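Local coordinates for 16S rRNA methylase (Escherichia coli, PDB 3P2E), which methylates the N1 position of adenine 1408 in 16S rRNA of assembled 30S subunits, using S-adenosyl-L-methionine, and so confers resistance to several aminoglycosides, at residues A85-L90 / R119-N124; D25-D30 / F50-D55. All coordinates share one frame; numbering follows the deposited sequence.

In the fold
Asp55, at the end of contact 2, and Ala87 and Glu88 of contact 1 hold different parts of one S-adenosyl-L-homocysteine, in loops that follow parallel strands of a Rossmann-like sheet. Contact 2 (25-30 with 50-55) pairs two neighbouring parallel strands and ends at Asp55, whose carboxylate takes the ribose hydroxyls of the ligand. Contact 1 (85-90 with 119-124) joins the loop after the next strand, 80-83, to a helix, and that loop reads the adenine through Ala87 and Glu88. Their centres lie 16 Å apart, yet they touch where Ala85 O packs 3.4 Å from Ile54 CG2. One ligand thus bridges both, with ribose and base held by different contacts.

Contact 1 of 2, residues A85-L90 / R119-N124; sequences AAAESL and RDILSN. With SAH (S-adenosyl-L-homocysteine), chain C.
In Ile121, CG1 stands anti to the carbonyl carbon (chi1 -60°), and a second turn at chi2 (-62°) sets CD1 against Glu88 CG, 3.8 Å away; its other branch, CG2, packs 3.9 Å from Ala87 CB. A bend at chi2 (97°) carries the chain of Glu88 past CD1 of Ile121 and brings its carboxylate to the adenine. There OE1 accepts a hydrogen bond of 3.0 Å from N6 of S-adenosyl-L-homocysteine, while OE2 is bonded to Tyr113 OH. The neighbouring Ala87 N gives a nearly straight bond of 2.8 Å to the ligand's N1. Together they read the Watson-Crick edge of the base, one accepting and one donating. A type I turn from Ala86 to Ser89, closed by Ser89 N to Ala86 O at 3.0 Å, shapes this loop. After the turn, a methyl of Leu90, CD1, makes van der Waals contact with the backbone carbonyl oxygen Asn124 O at 3.7 Å and lies 4.1 Å from Asn124 CB; no hydrogen bond joins the two segments. The loop, which follows strand 80-83 and leads toward strand 98-104, therefore lies against helix 119-126 by side-chain packing, with Thr109 and Tyr113 of helix 108-115 beside Glu88 and Ile121, and helix 166-175 packed on Leu122 and Ser123.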
# COMPACT_ATOMS: atom_id res chain seq x y z
N ALA A 85 3.08 0.80 11.58
CA ALA A 85 2.12 -0.17 12.08
C ALA A 85 2.18 -1.42 11.21
O ALA A 85 2.80 -1.40 10.14
CB ALA A 85 0.71 0.42 12.04
N ALA A 86 1.53 -2.48 11.67
CA ALA A 86 1.49 -3.74 10.93
C ALA A 86 0.04 -4.09 10.61
O ALA A 86 -0.88 -3.59 11.24
CB ALA A 86 2.12 -4.85 11.76
N ALA A 87 -0.15 -4.97 9.62
CA ALA A 87 -1.49 -5.37 9.22
C ALA A 87 -2.29 -6.00 10.35
O ALA A 87 -3.53 -5.91 10.36
CB ALA A 87 -1.42 -6.33 8.04
N GLU A 88 -1.60 -6.62 11.30
CA GLU A 88 -2.26 -7.27 12.43
C GLU A 88 -2.72 -6.28 13.50
O GLU A 88 -3.55 -6.61 14.35
CB GLU A 88 -1.34 -8.31 13.07
CG GLU A 88 -0.86 -9.40 12.13
CD GLU A 88 0.51 -9.12 11.56
OE1 GLU A 88 0.79 -7.95 11.19
OE2 GLU A 88 1.32 -10.06 11.46
N SER A 89 -2.18 -5.06 13.46
CA SER A 89 -2.54 -4.04 14.44
C SER A 89 -2.60 -2.66 13.81
O SER A 89 -1.78 -1.79 14.11
CB SER A 89 -1.53 -4.04 15.59
OG SER A 89 -0.22 -3.78 15.12
N LEU A 90 -3.57 -2.46 12.93
CA LEU A 90 -3.73 -1.18 12.24
C LEU A 90 -4.31 -0.13 13.18
O LEU A 90 -5.12 -0.44 14.05
CB LEU A 90 -4.64 -1.37 11.03
CG LEU A 90 -4.08 -2.31 9.96
CD1 LEU A 90 -5.15 -2.67 8.96
CD2 LEU A 90 -2.90 -1.65 9.27
N ARG A 119 -8.44 -14.37 6.06
CA ARG A 119 -9.67 -13.58 6.06
C ARG A 119 -9.77 -12.51 7.15
O ARG A 119 -10.17 -11.38 6.88
CB ARG A 119 -10.90 -14.50 6.13
CG ARG A 119 -11.09 -15.35 4.89
CD ARG A 119 -12.45 -16.02 4.88
NE ARG A 119 -12.65 -16.90 6.03
CZ ARG A 119 -12.00 -18.05 6.21
NH1 ARG A 119 -11.12 -18.46 5.31
NH2 ARG A 119 -12.24 -18.78 7.28
N ASP A 120 -9.39 -12.86 8.37
CA ASP A 120 -9.47 -11.90 9.47
C ASP A 120 -8.57 -10.69 9.22
O ASP A 120 -9.01 -9.55 9.38
CB ASP A 120 -9.09 -12.57 10.79
CG ASP A 120 -9.18 -11.63 11.98
OD1 ASP A 120 -10.26 -11.02 12.18
OD2 ASP A 120 -8.18 -11.49 12.71
N ILE A 121 -7.33 -10.93 8.81
CA ILE A 121 -6.41 -9.84 8.55
C ILE A 121 -6.90 -8.98 7.37
O ILE A 121 -6.88 -7.75 7.45
CB ILE A 121 -4.99 -10.35 8.24
CG1 ILE A 121 -4.44 -11.13 9.44
CG2 ILE A 121 -4.07 -9.17 7.94
CD1 ILE A 121 -4.30 -10.30 10.71
N LEU A 122 -7.34 -9.62 6.29
CA LEU A 122 -7.82 -8.85 5.15
C LEU A 122 -9.04 -8.03 5.55
O LEU A 122 -9.25 -6.93 5.04
CB LEU A 122 -8.17 -9.77 3.97
CG LEU A 122 -6.97 -10.42 3.26
CD1 LEU A 122 -7.43 -11.06 1.96
CD2 LEU A 122 -5.90 -9.37 2.97
N SER A 123 -9.83 -8.55 6.48
CA SER A 123 -11.00 -7.82 6.96
C SER A 123 -10.55 -6.53 7.63
O SER A 123 -11.19 -5.49 7.46
CB SER A 123 -11.80 -8.67 7.95
OG SER A 123 -12.39 -9.78 7.29
N ASN A 124 -9.45 -6.60 8.38
CA ASN A 124 -8.91 -5.42 9.05
C ASN A 124 -8.48 -4.39 8.01
O ASN A 124 -8.69 -3.19 8.19
CB ASN A 124 -7.67 -5.74 9.90
CG ASN A 124 -7.93 -6.76 10.99
OD1 ASN A 124 -9.03 -6.83 11.55
ND2 ASN A 124 -6.90 -7.53 11.33
N SAH C . 5.64 -2.41 -1.17
CA SAH C . 6.99 -2.56 -1.05
CB SAH C . 7.32 -3.93 -0.44
CG SAH C . 8.68 -4.13 0.17
SD SAH C . 9.03 -5.71 0.86
C SAH C . 7.67 -2.26 -2.45
O SAH C . 8.73 -1.87 -2.22
OXT SAH C . 7.18 -2.43 -3.48
C5' SAH C . 7.70 -6.29 1.91
C4' SAH C . 7.36 -5.13 2.97
O4' SAH C . 6.20 -5.66 3.63
C3' SAH C . 8.42 -4.89 4.02
O3' SAH C . 8.82 -3.48 4.04
C2' SAH C . 7.77 -5.41 5.36
O2' SAH C . 8.14 -4.73 6.54
C1' SAH C . 6.26 -5.30 5.04
N9 SAH C . 5.40 -6.26 5.84
C8 SAH C . 5.61 -7.63 6.03
N7 SAH C . 4.71 -8.18 6.83
C5 SAH C . 3.87 -7.06 7.15
C6 SAH C . 2.71 -7.07 8.00
N6 SAH C . 2.28 -8.20 8.61
N1 SAH C . 2.09 -5.84 8.14
C2 SAH C . 2.55 -4.68 7.50
N3 SAH C . 3.67 -4.68 6.68
C4 SAH C . 4.27 -5.91 6.57

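Contact 2 of 2, residues D25-D30 / F50-D55; sequences DRVHID and FYIGID. With SAH (S-adenosyl-L-homocysteine), chain C.
A beta-alpha-beta crossover of the Rossmann-like methyltransferase fold brings strands 26-31 and 49-54 side by side in parallel, with helix 37-44 between them in the chain. Five backbone hydrogen bonds alternate along the pair, from Phe50 N to Arg26 O at 2.8 Å through to Ile54 N to Asp30 O at 2.9 Å, all nearly straight at hydrogen. The short strand segments run 18° from parallel, their axes 4.7 Å apart.

Val27, Ile29, Phe50 and Ile52 point to one face. There Ile52 CD1 meets Val27 CG1 at 3.7 Å, Ile29 lies alongside Ile52 pointing the same way, and Ile29 CG2 reaches Ile54 CD1 at 3.6 Å. On the other face, His28 CG stands anti to the backbone N, and Tyr51 CG lies beside its own backbone N (chi1 -70°), which brings the CD1-CE1 side of the phenol ring against His28 CB, CG and CD2: Tyr51 CE1 is 3.7 Å from His28 CB. The ring planes are inclined at 54°, an oblique meeting. His28 ND1 and NE2 are hydrogen-bonded to Ser100 OG and Ser102 OG, and the buried Asp30 carboxylate is satisfied through OD1 by Ser102 OG and through OD2 by Thr33 OG1.

Just past the strand, Asp55 grips the ribose of S-adenosyl-L-homocysteine in a bidentate manner: O3' donates to OD1 at 2.7 Å and O2' to OD2, while Gly34 N and Val57 N also bond the carboxylate. Strand 98-104 flanks 26-31 and strand 80-83 flanks 49-54, while helix 37-44 packs over Tyr51 and Asp30.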
# COMPACT_ATOMS: atom_id res chain seq x y z
N ASP A 25 -8.75 15.74 -1.96
CA ASP A 25 -10.03 15.12 -2.28
C ASP A 25 -10.05 13.61 -2.14
O ASP A 25 -11.12 13.02 -2.03
CB ASP A 25 -10.47 15.49 -3.70
CG ASP A 25 -11.02 16.90 -3.79
OD1 ASP A 25 -11.54 17.39 -2.76
OD2 ASP A 25 -10.95 17.50 -4.88
N ARG A 26 -8.87 12.99 -2.15
CA ARG A 26 -8.79 11.53 -2.03
C ARG A 26 -7.69 11.12 -1.05
O ARG A 26 -6.77 11.89 -0.77
CB ARG A 26 -8.48 10.89 -3.38
CG ARG A 26 -9.46 11.22 -4.49
CD ARG A 26 -9.06 10.57 -5.82
NE ARG A 26 -9.41 9.16 -5.90
CZ ARG A 26 -8.71 8.16 -5.36
NH1 ARG A 26 -7.60 8.41 -4.69
NH2 ARG A 26 -9.13 6.91 -5.49
N VAL A 27 -7.80 9.90 -0.54
CA VAL A 27 -6.81 9.35 0.37
C VAL A 27 -6.44 7.96 -0.13
O VAL A 27 -7.32 7.14 -0.40
CB VAL A 27 -7.37 9.22 1.82
CG1 VAL A 27 -6.37 8.47 2.70
CG2 VAL A 27 -7.64 10.60 2.40
N HIS A 28 -5.15 7.71 -0.28
CA HIS A 28 -4.67 6.41 -0.74
C HIS A 28 -3.78 5.80 0.33
O HIS A 28 -2.90 6.48 0.86
CB HIS A 28 -3.86 6.56 -2.03
CG HIS A 28 -3.30 5.27 -2.53
ND1 HIS A 28 -4.05 4.36 -3.26
CD2 HIS A 28 -2.09 4.69 -2.35
CE1 HIS A 28 -3.32 3.28 -3.49
NE2 HIS A 28 -2.12 3.46 -2.95
N ILE A 29 -4.00 4.53 0.65
CA ILE A 29 -3.18 3.83 1.63
C ILE A 29 -2.38 2.73 0.95
O ILE A 29 -2.94 1.94 0.17
CB ILE A 29 -4.04 3.18 2.76
CG1 ILE A 29 -4.66 4.26 3.64
CG2 ILE A 29 -3.16 2.24 3.60
CD1 ILE A 29 -5.54 3.72 4.78
N ASP A 30 -1.08 2.69 1.21
CA ASP A 30 -0.21 1.66 0.66
C ASP A 30 0.30 0.90 1.88
O ASP A 30 1.11 1.42 2.66
CB ASP A 30 0.95 2.29 -0.11
CG ASP A 30 1.84 1.26 -0.78
OD1 ASP A 30 1.29 0.28 -1.34
OD2 ASP A 30 3.08 1.42 -0.76
N PHE A 50 -3.98 12.40 -0.79
CA PHE A 50 -3.12 12.31 0.38
C PHE A 50 -2.68 10.86 0.46
O PHE A 50 -3.52 9.96 0.53
CB PHE A 50 -3.86 12.71 1.65
CG PHE A 50 -2.97 12.79 2.85
CD1 PHE A 50 -1.98 13.77 2.93
CD2 PHE A 50 -3.08 11.87 3.89
CE1 PHE A 50 -1.11 13.83 4.02
CE2 PHE A 50 -2.22 11.92 4.98
CZ PHE A 50 -1.23 12.91 5.05
N TYR A 51 -1.37 10.64 0.45
CA TYR A 51 -0.80 9.30 0.49
C TYR A 51 -0.32 8.86 1.86
O TYR A 51 0.46 9.55 2.52
CB TYR A 51 0.34 9.21 -0.53
CG TYR A 51 -0.16 9.24 -1.95
CD1 TYR A 51 -0.56 8.07 -2.59
CD2 TYR A 51 -0.30 10.45 -2.64
CE1 TYR A 51 -1.11 8.10 -3.88
CE2 TYR A 51 -0.85 10.49 -3.92
CZ TYR A 51 -1.25 9.31 -4.53
OH TYR A 51 -1.79 9.34 -5.79
N ILE A 52 -0.79 7.70 2.28
CA ILE A 52 -0.44 7.13 3.57
C ILE A 52 0.27 5.80 3.37
O ILE A 52 -0.33 4.84 2.89
CB ILE A 52 -1.70 6.89 4.42
CG1 ILE A 52 -2.45 8.21 4.60
CG2 ILE A 52 -1.31 6.31 5.79
CD1 ILE A 52 -3.78 8.06 5.34
N GLY A 53 1.55 5.77 3.71
CA GLY A 53 2.33 4.55 3.57
C GLY A 53 2.54 3.93 4.93
O GLY A 53 3.06 4.58 5.84
N ILE A 54 2.15 2.67 5.07
CA ILE A 54 2.24 1.94 6.33
C ILE A 54 3.27 0.81 6.29
O ILE A 54 3.30 0.03 5.34
CB ILE A 54 0.88 1.30 6.68
CG1 ILE A 54 -0.23 2.35 6.68
CG2 ILE A 54 0.96 0.62 8.04
CD1 ILE A 54 -1.62 1.76 6.85
N ASP A 55 4.12 0.74 7.31
CA ASP A 55 5.11 -0.33 7.41
C ASP A 55 5.61 -0.42 8.84
O ASP A 55 5.83 0.60 9.50
CB ASP A 55 6.30 -0.09 6.48
CG ASP A 55 7.00 -1.38 6.10
OD1 ASP A 55 6.90 -1.78 4.93
OD2 ASP A 55 7.65 -2.00 6.97
N SAH C . 5.64 -2.41 -1.17
CA SAH C . 6.99 -2.56 -1.05
CB SAH C . 7.32 -3.93 -0.44
CG SAH C . 8.68 -4.13 0.17
SD SAH C . 9.03 -5.71 0.86
C SAH C . 7.67 -2.26 -2.45
O SAH C . 8.73 -1.87 -2.22
OXT SAH C . 7.18 -2.43 -3.48
C5' SAH C . 7.70 -6.29 1.91
C4' SAH C . 7.36 -5.13 2.97
O4' SAH C . 6.20 -5.66 3.63
C3' SAH C . 8.42 -4.89 4.02
O3' SAH C . 8.82 -3.48 4.04
C2' SAH C . 7.77 -5.41 5.36
O2' SAH C . 8.14 -4.73 6.54
C1' SAH C . 6.26 -5.30 5.04
N9 SAH C . 5.40 -6.26 5.84
C8 SAH C . 5.61 -7.63 6.03
N7 SAH C . 4.71 -8.18 6.83
C5 SAH C . 3.87 -7.06 7.15
C6 SAH C . 2.71 -7.07 8.00
N6 SAH C . 2.28 -8.20 8.61
N1 SAH C . 2.09 -5.84 8.14
C2 SAH C . 2.55 -4.68 7.50
N3 SAH C . 3.67 -4.68 6.68
C4 SAH C . 4.27 -5.91 6.57